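Local coordinates for DotU family type IV/VI secretion system protein (Acinetobacter baumannii, PDB 6Y4R) that forms the cytoplasmic domain of TssL, a key component of the type VI secretion system, and probably works within its inner-membrane complex, at residues R19-P24 with V71-P76; R40-A45 with D57-F62; L65-I70 with N83-S88. All coordinates share one frame; numbering follows the deposited sequence.

Contact 1: R19-P24 with V71-P76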
loop_
_atom_site.group_PDB
_atom_site.type_symbol
_atom_site.label_atom_id
_atom_site.label_comp_id
_atom_site.label_asym_id
_atom_site.label_seq_id
_atom_site.Cartn_x
_atom_site.Cartn_y
_atom_site.Cartn_z
ATOM N N ARG A 19 12.138 -3.147 -2.301
ATOM C CA ARG A 19 12.243 -4.404 -1.583
ATOM C C ARG A 19 13.420 -5.197 -2.109
ATOM O O ARG A 19 14.100 -5.887 -1.346
ATOM C CB ARG A 19 10.951 -5.191 -1.760
ATOM C CG ARG A 19 9.741 -4.710 -0.938
ATOM C CD ARG A 19 8.674 -5.791 -1.004
ATOM N NE ARG A 19 8.644 -6.665 0.166
ATOM C CZ ARG A 19 8.436 -7.976 0.084
ATOM N NH1 ARG A 19 8.273 -8.547 -1.111
ATOM N NH2 ARG A 19 8.411 -8.717 1.187
ATOM N N ASN A 20 13.695 -5.068 -3.407
ATOM C CA ASN A 20 14.800 -5.736 -4.074
ATOM C C ASN A 20 16.085 -4.920 -4.051
ATOM O O ASN A 20 16.981 -5.154 -4.878
ATOM C CB ASN A 20 14.406 -6.065 -5.506
ATOM C CG ASN A 20 13.291 -7.079 -5.574
ATOM O OD1 ASN A 20 12.919 -7.683 -4.554
ATOM N ND2 ASN A 20 12.769 -7.305 -6.782
ATOM N N GLN A 21 16.178 -3.957 -3.143
ATOM C CA GLN A 21 17.401 -3.263 -2.779
ATOM C C GLN A 21 17.826 -2.256 -3.841
ATOM O O GLN A 21 18.959 -1.748 -3.781
ATOM C CB GLN A 21 18.533 -4.254 -2.475
ATOM C CG GLN A 21 18.293 -5.038 -1.185
ATOM C CD GLN A 21 17.688 -4.157 -0.088
ATOM O OE1 GLN A 21 18.401 -3.412 0.593
ATOM N NE2 GLN A 21 16.370 -4.269 0.112
ATOM N N TYR A 22 16.967 -1.947 -4.814
ATOM C CA TYR A 22 17.259 -0.855 -5.731
ATOM C C TYR A 22 17.083 0.468 -4.999
ATOM O O TYR A 22 16.103 0.671 -4.272
ATOM C CB TYR A 22 16.336 -0.918 -6.951
ATOM C CG TYR A 22 16.073 0.426 -7.626
ATOM C CD1 TYR A 22 15.004 1.229 -7.226
ATOM C CD2 TYR A 22 16.873 0.876 -8.664
ATOM C CE1 TYR A 22 14.754 2.431 -7.828
ATOM C CE2 TYR A 22 16.638 2.077 -9.271
ATOM C CZ TYR A 22 15.579 2.855 -8.855
ATOM O OH TYR A 22 15.348 4.073 -9.476
ATOM N N VAL A 23 18.007 1.389 -5.214
ATOM C CA VAL A 23 18.005 2.667 -4.502
ATOM C C VAL A 23 17.774 3.781 -5.513
ATOM O O VAL A 23 18.544 3.900 -6.472
ATOM C CB VAL A 23 19.318 2.896 -3.728
ATOM C CG1 VAL A 23 19.204 4.164 -2.868
ATOM C CG2 VAL A 23 19.714 1.637 -2.913
ATOM N N PRO A 24 16.767 4.633 -5.321
ATOM C CA PRO A 24 16.514 5.701 -6.296
ATOM C C PRO A 24 17.676 6.682 -6.342
ATOM O O PRO A 24 18.185 7.119 -5.303
ATOM C CB PRO A 24 15.236 6.368 -5.764
ATOM C CG PRO A 24 14.550 5.313 -4.946
ATOM C CD PRO A 24 15.660 4.472 -4.358
ATOM N N VAL A 71 11.019 3.347 5.194
ATOM C CA VAL A 71 11.524 3.682 6.522
ATOM C C VAL A 71 12.156 2.480 7.244
ATOM O O VAL A 71 13.031 2.674 8.097
ATOM C CB VAL A 71 10.391 4.359 7.340
ATOM C CG1 VAL A 71 9.329 3.340 7.863
ATOM C CG2 VAL A 71 10.966 5.201 8.459
ATOM N N THR A 72 11.761 1.239 6.921
ATOM C CA THR A 72 12.305 0.046 7.582
ATOM C C THR A 72 13.673 -0.364 7.037
ATOM O O THR A 72 14.351 -1.212 7.639
ATOM C CB THR A 72 11.339 -1.142 7.477
ATOM O OG1 THR A 72 10.891 -1.306 6.122
ATOM C CG2 THR A 72 10.146 -0.933 8.396
ATOM N N GLN A 73 14.063 0.169 5.888
ATOM C CA GLN A 73 15.328 -0.198 5.282
ATOM C C GLN A 73 16.492 0.072 6.219
ATOM O O GLN A 73 16.642 1.172 6.751
ATOM C CB GLN A 73 15.499 0.585 3.987
ATOM C CG GLN A 73 14.585 0.128 2.876
ATOM C CD GLN A 73 14.644 -1.382 2.633
ATOM O OE1 GLN A 73 13.622 -1.999 2.354
ATOM N NE2 GLN A 73 15.850 -1.961 2.659
ATOM N N GLN A 74 17.333 -0.941 6.412
ATOM C CA GLN A 74 18.492 -0.793 7.281
ATOM C C GLN A 74 19.810 -0.702 6.537
ATOM O O GLN A 74 20.841 -0.438 7.167
ATOM C CB GLN A 74 18.574 -1.944 8.285
ATOM C CG GLN A 74 17.266 -2.241 8.947
ATOM C CD GLN A 74 17.444 -3.129 10.136
ATOM O OE1 GLN A 74 16.481 -3.740 10.616
ATOM N NE2 GLN A 74 18.671 -3.154 10.667
ATOM N N ASP A 75 19.822 -0.920 5.308
ATOM C CA ASP A 75 21.164 -0.861 4.761
ATOM C C ASP A 75 21.550 0.600 4.428
ATOM O O ASP A 75 20.690 1.409 4.066
ATOM C CB ASP A 75 21.267 -1.904 3.622
ATOM C CG ASP A 75 22.491 -1.754 2.765
ATOM O OD1 ASP A 75 23.020 -2.800 2.266
ATOM O OD2 ASP A 75 22.743 -0.608 2.372
ATOM N N PRO A 76 22.826 0.978 4.626
ATOM C CA PRO A 76 23.189 2.415 4.659
ATOM C C PRO A 76 23.035 3.149 3.331
ATOM O O PRO A 76 22.932 4.384 3.345
ATOM C CB PRO A 76 24.658 2.400 5.085
ATOM C CG PRO A 76 24.962 1.019 5.517
ATOM C CD PRO A 76 23.894 0.088 5.126
HETATM O O HOH W 1 18.219 -2.629 3.051
#
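Gln-21 reaches toward Gln-73 because its chain, with CG anti to the carbonyl carbon, turns sharply at the next bond (chi2 -39°) and carries the amide into the gap between two loops. Gln-73, also bent at chi2, sends its own amide to meet it. On the first side the backbone makes a Schellman motif: Gln-21, with positive phi, is the C' residue that ends helix 9-19, and its N bonds back to Ile-18 O and Tyr-22 N to Leu-17 O. The loop of 71-76 follows the end of helix 52-71, so this surface contact joins the exits of two helices.

The Gln-21 amide is held at both ends. Its NE2 gives a hydrogen bond to Arg-19 O at 3.1 Å, nearly straight at 160°; the acceptor lies in the plane of the amide, whereas NE2 sits above the plane of the Arg-19 carbonyl. That bond helps set the amide's rotation and leaves OE1 directed at the second loop. The Gln-73 amide approaches at a slant, the two planes 41° apart, though which of its ends is nitrogen is uncertain.

Tyr-78, just beyond, packs on both glutamines and takes part in a hydrogen bond between its OH and Tyr-22 O. One water closes the bridge: it donates to Gln-21 OE1 at 2.6 Å and accepts from Asp-75 N at 3.3 Å.

Contact 2: R40-A45 with D57-F62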
loop_
_atom_site.group_PDB
_atom_site.type_symbol
_atom_site.label_atom_id
_atom_site.label_comp_id
_atom_site.label_asym_id
_atom_site.label_seq_id
_atom_site.Cartn_x
_atom_site.Cartn_y
_atom_site.Cartn_z
ATOM N N ARG A 40 -2.611 9.626 -11.692
ATOM C CA ARG A 40 -2.939 8.754 -12.824
ATOM C C ARG A 40 -3.881 7.636 -12.404
ATOM O O ARG A 40 -4.890 7.370 -13.069
ATOM C CB ARG A 40 -1.683 8.118 -13.415
ATOM C CG ARG A 40 -0.681 9.072 -13.929
ATOM C CD ARG A 40 -0.424 8.903 -15.392
ATOM N NE ARG A 40 0.610 9.846 -15.805
ATOM C CZ ARG A 40 0.775 10.290 -17.045
ATOM N NH1 ARG A 40 -0.042 9.885 -18.014
ATOM N NH2 ARG A 40 1.752 11.146 -17.312
ATOM N N PHE A 41 -3.523 6.927 -11.330
ATOM C CA PHE A 41 -4.360 5.845 -10.828
ATOM C C PHE A 41 -5.745 6.326 -10.467
ATOM O O PHE A 41 -6.725 5.622 -10.709
ATOM C CB PHE A 41 -3.696 5.184 -9.611
ATOM C CG PHE A 41 -4.646 4.473 -8.699
ATOM C CD1 PHE A 41 -4.783 4.887 -7.397
ATOM C CD2 PHE A 41 -5.352 3.357 -9.103
ATOM C CE1 PHE A 41 -5.643 4.230 -6.527
ATOM C CE2 PHE A 41 -6.221 2.702 -8.221
ATOM C CZ PHE A 41 -6.352 3.133 -6.947
ATOM N N GLU A 42 -5.862 7.535 -9.945
ATOM C CA GLU A 42 -7.175 7.997 -9.514
ATOM C C GLU A 42 -8.024 8.398 -10.715
ATOM O O GLU A 42 -9.108 7.846 -10.925
ATOM C CB GLU A 42 -6.982 9.121 -8.501
ATOM C CG GLU A 42 -8.187 9.768 -7.917
ATOM C CD GLU A 42 -7.787 10.395 -6.594
ATOM O OE1 GLU A 42 -6.869 9.831 -5.953
ATOM O OE2 GLU A 42 -8.356 11.433 -6.199
ATOM N N GLN A 43 -7.499 9.291 -11.566
ATOM C CA GLN A 43 -8.146 9.627 -12.836
ATOM C C GLN A 43 -8.599 8.390 -13.615
ATOM O O GLN A 43 -9.702 8.374 -14.173
ATOM C CB GLN A 43 -7.189 10.472 -13.686
ATOM C CG GLN A 43 -7.227 10.186 -15.181
ATOM C CD GLN A 43 -6.016 10.733 -15.910
ATOM O OE1 GLN A 43 -4.984 11.042 -15.299
ATOM N NE2 GLN A 43 -6.143 10.850 -17.227
ATOM N N GLN A 44 -7.765 7.343 -13.666
ATOM C CA GLN A 44 -8.138 6.142 -14.414
ATOM C C GLN A 44 -9.172 5.314 -13.668
ATOM O O GLN A 44 -10.081 4.752 -14.284
ATOM C CB GLN A 44 -6.903 5.288 -14.716
ATOM C CG GLN A 44 -5.928 5.895 -15.708
ATOM C CD GLN A 44 -4.856 4.902 -16.108
ATOM O OE1 GLN A 44 -4.665 3.878 -15.440
ATOM N NE2 GLN A 44 -4.170 5.178 -17.220
ATOM N N ALA A 45 -9.040 5.206 -12.344
ATOM C CA ALA A 45 -10.019 4.439 -11.575
ATOM C C ALA A 45 -11.366 5.153 -11.522
ATOM O O ALA A 45 -12.409 4.496 -11.514
ATOM C CB ALA A 45 -9.499 4.164 -10.168
ATOM N N ASP A 57 -9.281 4.101 -0.616
ATOM C CA ASP A 57 -8.645 3.095 0.232
ATOM C C ASP A 57 -7.513 2.364 -0.466
ATOM O O ASP A 57 -6.576 1.936 0.209
ATOM C CB ASP A 57 -9.665 2.081 0.753
ATOM C CG ASP A 57 -10.652 2.694 1.737
ATOM O OD1 ASP A 57 -11.777 2.157 1.897
ATOM O OD2 ASP A 57 -10.298 3.730 2.348
ATOM N N ALA A 58 -7.562 2.218 -1.795
ATOM C CA ALA A 58 -6.428 1.642 -2.511
ATOM C C ALA A 58 -5.219 2.569 -2.447
ATOM O O ALA A 58 -4.102 2.142 -2.132
ATOM C CB ALA A 58 -6.815 1.356 -3.961
ATOM N N LYS A 59 -5.428 3.855 -2.701
ATOM C CA LYS A 59 -4.335 4.802 -2.551
ATOM C C LYS A 59 -3.830 4.872 -1.108
ATOM O O LYS A 59 -2.624 5.026 -0.877
ATOM C CB LYS A 59 -4.775 6.176 -3.054
ATOM C CG LYS A 59 -3.928 7.307 -2.538
ATOM C CD LYS A 59 -3.845 8.435 -3.537
ATOM C CE LYS A 59 -4.974 9.421 -3.385
ATOM N NZ LYS A 59 -5.092 10.198 -4.654
ATOM N N TYR A 60 -4.730 4.765 -0.119
ATOM C CA TYR A 60 -4.304 4.821 1.281
ATOM C C TYR A 60 -3.384 3.650 1.621
ATOM O O TYR A 60 -2.351 3.825 2.281
ATOM C CB TYR A 60 -5.533 4.830 2.205
ATOM C CG TYR A 60 -5.189 4.843 3.687
ATOM C CD1 TYR A 60 -4.882 3.660 4.368
ATOM C CD2 TYR A 60 -5.152 6.035 4.397
ATOM C CE1 TYR A 60 -4.538 3.673 5.708
ATOM C CE2 TYR A 60 -4.821 6.062 5.741
ATOM C CZ TYR A 60 -4.515 4.883 6.396
ATOM O OH TYR A 60 -4.186 4.924 7.739
ATOM N N ALA A 61 -3.763 2.444 1.187
ATOM C CA ALA A 61 -2.971 1.248 1.437
ATOM C C ALA A 61 -1.620 1.340 0.752
ATOM O O ALA A 61 -0.603 0.916 1.315
ATOM C CB ALA A 61 -3.725 0.005 0.950
ATOM N N PHE A 62 -1.590 1.854 -0.478
ATOM C CA PHE A 62 -0.319 1.951 -1.188
ATOM C C PHE A 62 0.611 2.949 -0.507
ATOM O O PHE A 62 1.827 2.746 -0.473
ATOM C CB PHE A 62 -0.554 2.342 -2.644
ATOM C CG PHE A 62 0.706 2.604 -3.420
ATOM C CD1 PHE A 62 1.233 1.622 -4.240
ATOM C CD2 PHE A 62 1.360 3.835 -3.350
ATOM C CE1 PHE A 62 2.400 1.854 -4.970
ATOM C CE2 PHE A 62 2.536 4.071 -4.073
ATOM C CZ PHE A 62 3.047 3.083 -4.884
#
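Phe-41 projects from helix 27-47 straight at helix 52-71, and the CZ end of its ring comes up against Ala-58. The closest approach is Phe-41 CZ to Ala-58 CB at 3.5 Å. The ring meets this methyl obliquely, and one atom further round, Phe-41 CE1 lies 4.1 Å from Lys-59 CB. The benzyl group thus fits against the small side chain of Ala-58 and the root of the lysine. Its first torsion puts CG anti to the backbone N (chi1 157°), which throws the ring across the gap.

Beside this apolar pair the polar side chains cross obliquely. Glu-42 leaves its helix nearly fully extended, while Lys-59 bends at chi2 and chi3, which turns its ammonium toward the carboxylate. The salt bridge between Glu-42 OE1 and Lys-59 NZ is doubtful in detail, since the model places the two atoms too close together.

More of the protein closes round the apolar side: Leu-4 and Leu-7 of helix 4-7 pack on Phe-41, and Val-124 of helix 119-130 on Ala-58. The local helix axes run 11.1 Å apart at 159°, close to antiparallel. With only a short turn between residues 47 and 52, this is an antiparallel helical hairpin, packed into the all-helical domain of this DotU-family protein.

Contact 3: L65-I70 with N83-S88; sequences LIDETI and NSWLIS
Trp-85 meets helix 52-71 with its indole, and three side chains spread over about one turn receive it. At the ring's edge, Trp-85 NE1 donates to Asp-67 OD1 at 2.9 Å with an N-H...O angle of 163°. The oxygen lies close to the indole plane, but the nitrogen arrives from above the plane of the carboxylate; the two flat groups stand 78° apart, almost perpendicular. Over one face comes Ile-70: its CD1 is 3.8 Å from the centroid of the six-membered ring and nearly on the ring normal, a CH-pi contact. Ile-70 CG1 lies anti to the carbonyl carbon and the chain then extends (chi2 172°), which carries that methyl out over the benzo ring. Ile-66 touches more lightly, with CG1 4.2 Å from Trp-85 CZ2.

The next shell fixes the carboxylate. Asp-67 OD1 also accepts from Leu-90 N, and OD2 from Gln-91 N, so both oxygens of this buried group are engaged by backbone amides where helix 90-95 begins. The N-terminal end of that helix probably favours a negatively charged aspartate. Phe-30 and Arg-31 of helix 27-47 pack on Trp-85, Ile-18 of helix 9-19 lies against Ile-70, and Ile-70 O accepts from Gln-82 NE2.

Altogether this is a buried helix-to-helix junction: one tryptophan inserted against helix 52-71, and one aspartate joining the indole N-H to the first backbone amides of the following helix, across the turn between helices 79-85 and 90-95.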
loop_
_atom_site.group_PDB
_atom_site.type_symbol
_atom_site.label_atom_id
_atom_site.label_comp_id
_atom_site.label_asym_id
_atom_site.label_seq_id
_atom_site.Cartn_x
_atom_site.Cartn_y
_atom_site.Cartn_z
ATOM N N LEU A 65 2.036 1.481 2.565
ATOM C CA LEU A 65 2.985 0.424 2.208
ATOM C C LEU A 65 4.318 0.981 1.716
ATOM O O LEU A 65 5.382 0.464 2.077
ATOM C CB LEU A 65 2.359 -0.496 1.161
ATOM C CG LEU A 65 3.223 -1.411 0.304
ATOM C CD1 LEU A 65 3.786 -2.554 1.116
ATOM C CD2 LEU A 65 2.387 -1.938 -0.834
ATOM N N ILE A 66 4.279 1.988 0.835
ATOM C CA ILE A 66 5.509 2.625 0.358
ATOM C C ILE A 66 6.229 3.330 1.503
ATOM O O ILE A 66 7.465 3.313 1.569
ATOM C CB ILE A 66 5.205 3.597 -0.801
ATOM C CG1 ILE A 66 6.491 4.184 -1.379
ATOM C CG2 ILE A 66 4.273 4.725 -0.353
ATOM C CD1 ILE A 66 7.447 3.164 -1.871
ATOM N N ASP A 67 5.480 3.910 2.450
ATOM C CA ASP A 67 6.142 4.603 3.550
ATOM C C ASP A 67 6.939 3.634 4.414
ATOM O O ASP A 67 8.101 3.906 4.749
ATOM C CB ASP A 67 5.138 5.344 4.446
ATOM C CG ASP A 67 4.624 6.674 3.858
ATOM O OD1 ASP A 67 5.135 7.154 2.821
ATOM O OD2 ASP A 67 3.778 7.317 4.529
ATOM N N GLU A 68 6.366 2.466 4.731
ATOM C CA GLU A 68 7.046 1.556 5.653
ATOM C C GLU A 68 8.137 0.746 4.974
ATOM O O GLU A 68 9.119 0.368 5.623
ATOM C CB GLU A 68 6.037 0.646 6.354
ATOM C CG GLU A 68 6.656 -0.607 6.983
ATOM C CD GLU A 68 5.634 -1.589 7.564
ATOM O OE1 GLU A 68 4.832 -1.158 8.410
ATOM O OE2 GLU A 68 5.620 -2.783 7.179
ATOM N N THR A 69 7.988 0.474 3.681
ATOM C CA THR A 69 9.065 -0.158 2.931
ATOM C C THR A 69 10.324 0.694 3.003
ATOM O O THR A 69 11.431 0.179 3.212
ATOM C CB THR A 69 8.632 -0.371 1.481
ATOM O OG1 THR A 69 7.498 -1.243 1.444
ATOM C CG2 THR A 69 9.744 -0.964 0.668
ATOM N N ILE A 70 10.166 2.007 2.812
ATOM C CA ILE A 70 11.300 2.926 2.797
ATOM C C ILE A 70 11.877 3.115 4.198
ATOM O O ILE A 70 13.096 3.083 4.389
ATOM C CB ILE A 70 10.880 4.267 2.175
ATOM C CG1 ILE A 70 10.732 4.109 0.661
ATOM C CG2 ILE A 70 11.871 5.370 2.574
ATOM C CD1 ILE A 70 10.160 5.295 -0.011
ATOM N N ASN A 83 16.259 10.046 4.537
ATOM C CA ASN A 83 16.340 11.397 5.090
ATOM C C ASN A 83 15.505 12.411 4.321
ATOM O O ASN A 83 15.063 13.410 4.904
ATOM C CB ASN A 83 17.781 11.875 5.163
ATOM C CG ASN A 83 18.517 11.320 6.355
ATOM O OD1 ASN A 83 17.916 11.069 7.415
ATOM N ND2 ASN A 83 19.834 11.196 6.225
ATOM N N SER A 84 15.357 12.239 3.007
ATOM C CA SER A 84 14.450 13.126 2.288
ATOM C C SER A 84 12.988 12.718 2.489
ATOM O O SER A 84 12.099 13.576 2.520
ATOM C CB SER A 84 14.844 13.208 0.814
ATOM O OG SER A 84 14.462 12.059 0.093
ATOM N N TRP A 85 12.716 11.427 2.652
ATOM C CA TRP A 85 11.332 10.984 2.762
ATOM C C TRP A 85 10.726 11.372 4.104
ATOM O O TRP A 85 9.556 11.771 4.165
ATOM C CB TRP A 85 11.255 9.469 2.556
ATOM C CG TRP A 85 9.903 8.953 2.135
ATOM C CD1 TRP A 85 8.930 8.426 2.943
ATOM C CD2 TRP A 85 9.387 8.893 0.797
ATOM N NE1 TRP A 85 7.844 8.039 2.186
ATOM C CE2 TRP A 85 8.101 8.320 0.867
ATOM C CE3 TRP A 85 9.896 9.260 -0.457
ATOM C CZ2 TRP A 85 7.312 8.116 -0.264
ATOM C CZ3 TRP A 85 9.114 9.058 -1.577
ATOM C CH2 TRP A 85 7.834 8.498 -1.475
ATOM N N LEU A 86 11.506 11.275 5.192
ATOM C CA LEU A 86 10.975 11.507 6.539
ATOM C C LEU A 86 10.529 12.953 6.748
ATOM O O LEU A 86 9.781 13.236 7.694
ATOM C CB LEU A 86 12.016 11.078 7.578
ATOM C CG LEU A 86 13.320 11.869 7.692
ATOM C CD1 LEU A 86 13.208 13.157 8.540
ATOM C CD2 LEU A 86 14.460 10.968 8.159
ATOM N N ILE A 87 10.976 13.870 5.889
ATOM C CA ILE A 87 10.490 15.248 5.913
ATOM C C ILE A 87 8.968 15.285 5.863
ATOM O O ILE A 87 8.311 16.059 6.572
ATOM C CB ILE A 87 11.103 16.048 4.751
ATOM C CG1 ILE A 87 12.622 16.150 4.913
ATOM C CG2 ILE A 87 10.454 17.422 4.665
ATOM C CD1 ILE A 87 13.032 16.632 6.299
ATOM N N SER A 88 8.383 14.488 4.954
ATOM C CA SER A 88 6.935 14.354 4.842
ATOM C C SER A 88 6.614 12.984 4.279
ATOM O O SER A 88 6.609 12.805 3.056
ATOM C CB SER A 88 6.327 15.434 3.950
ATOM O OG SER A 88 4.917 15.432 4.122
#

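Overall arrangement
From the N terminus, helix 9-19 runs out into segment 19-24, the first half of contact 1. Helix 27-47 and helix 52-71 follow, and contact 2 closes the short loop between them, entirely within the longer span that contact 1 closes when the chain reaches 71-76. Contact 3 opens on helix 52-71 after contact 2 has closed, and ends at 83-88, so it crosses contact 1. These two also touch, Arg-19 CG lying 4.1 Å from Thr-69 CG2. Contact 2 sits across the chain's centre from contact 1, their centres about 24 Å apart; helix 52-71 runs between them and carries one side of contacts 2 and 3.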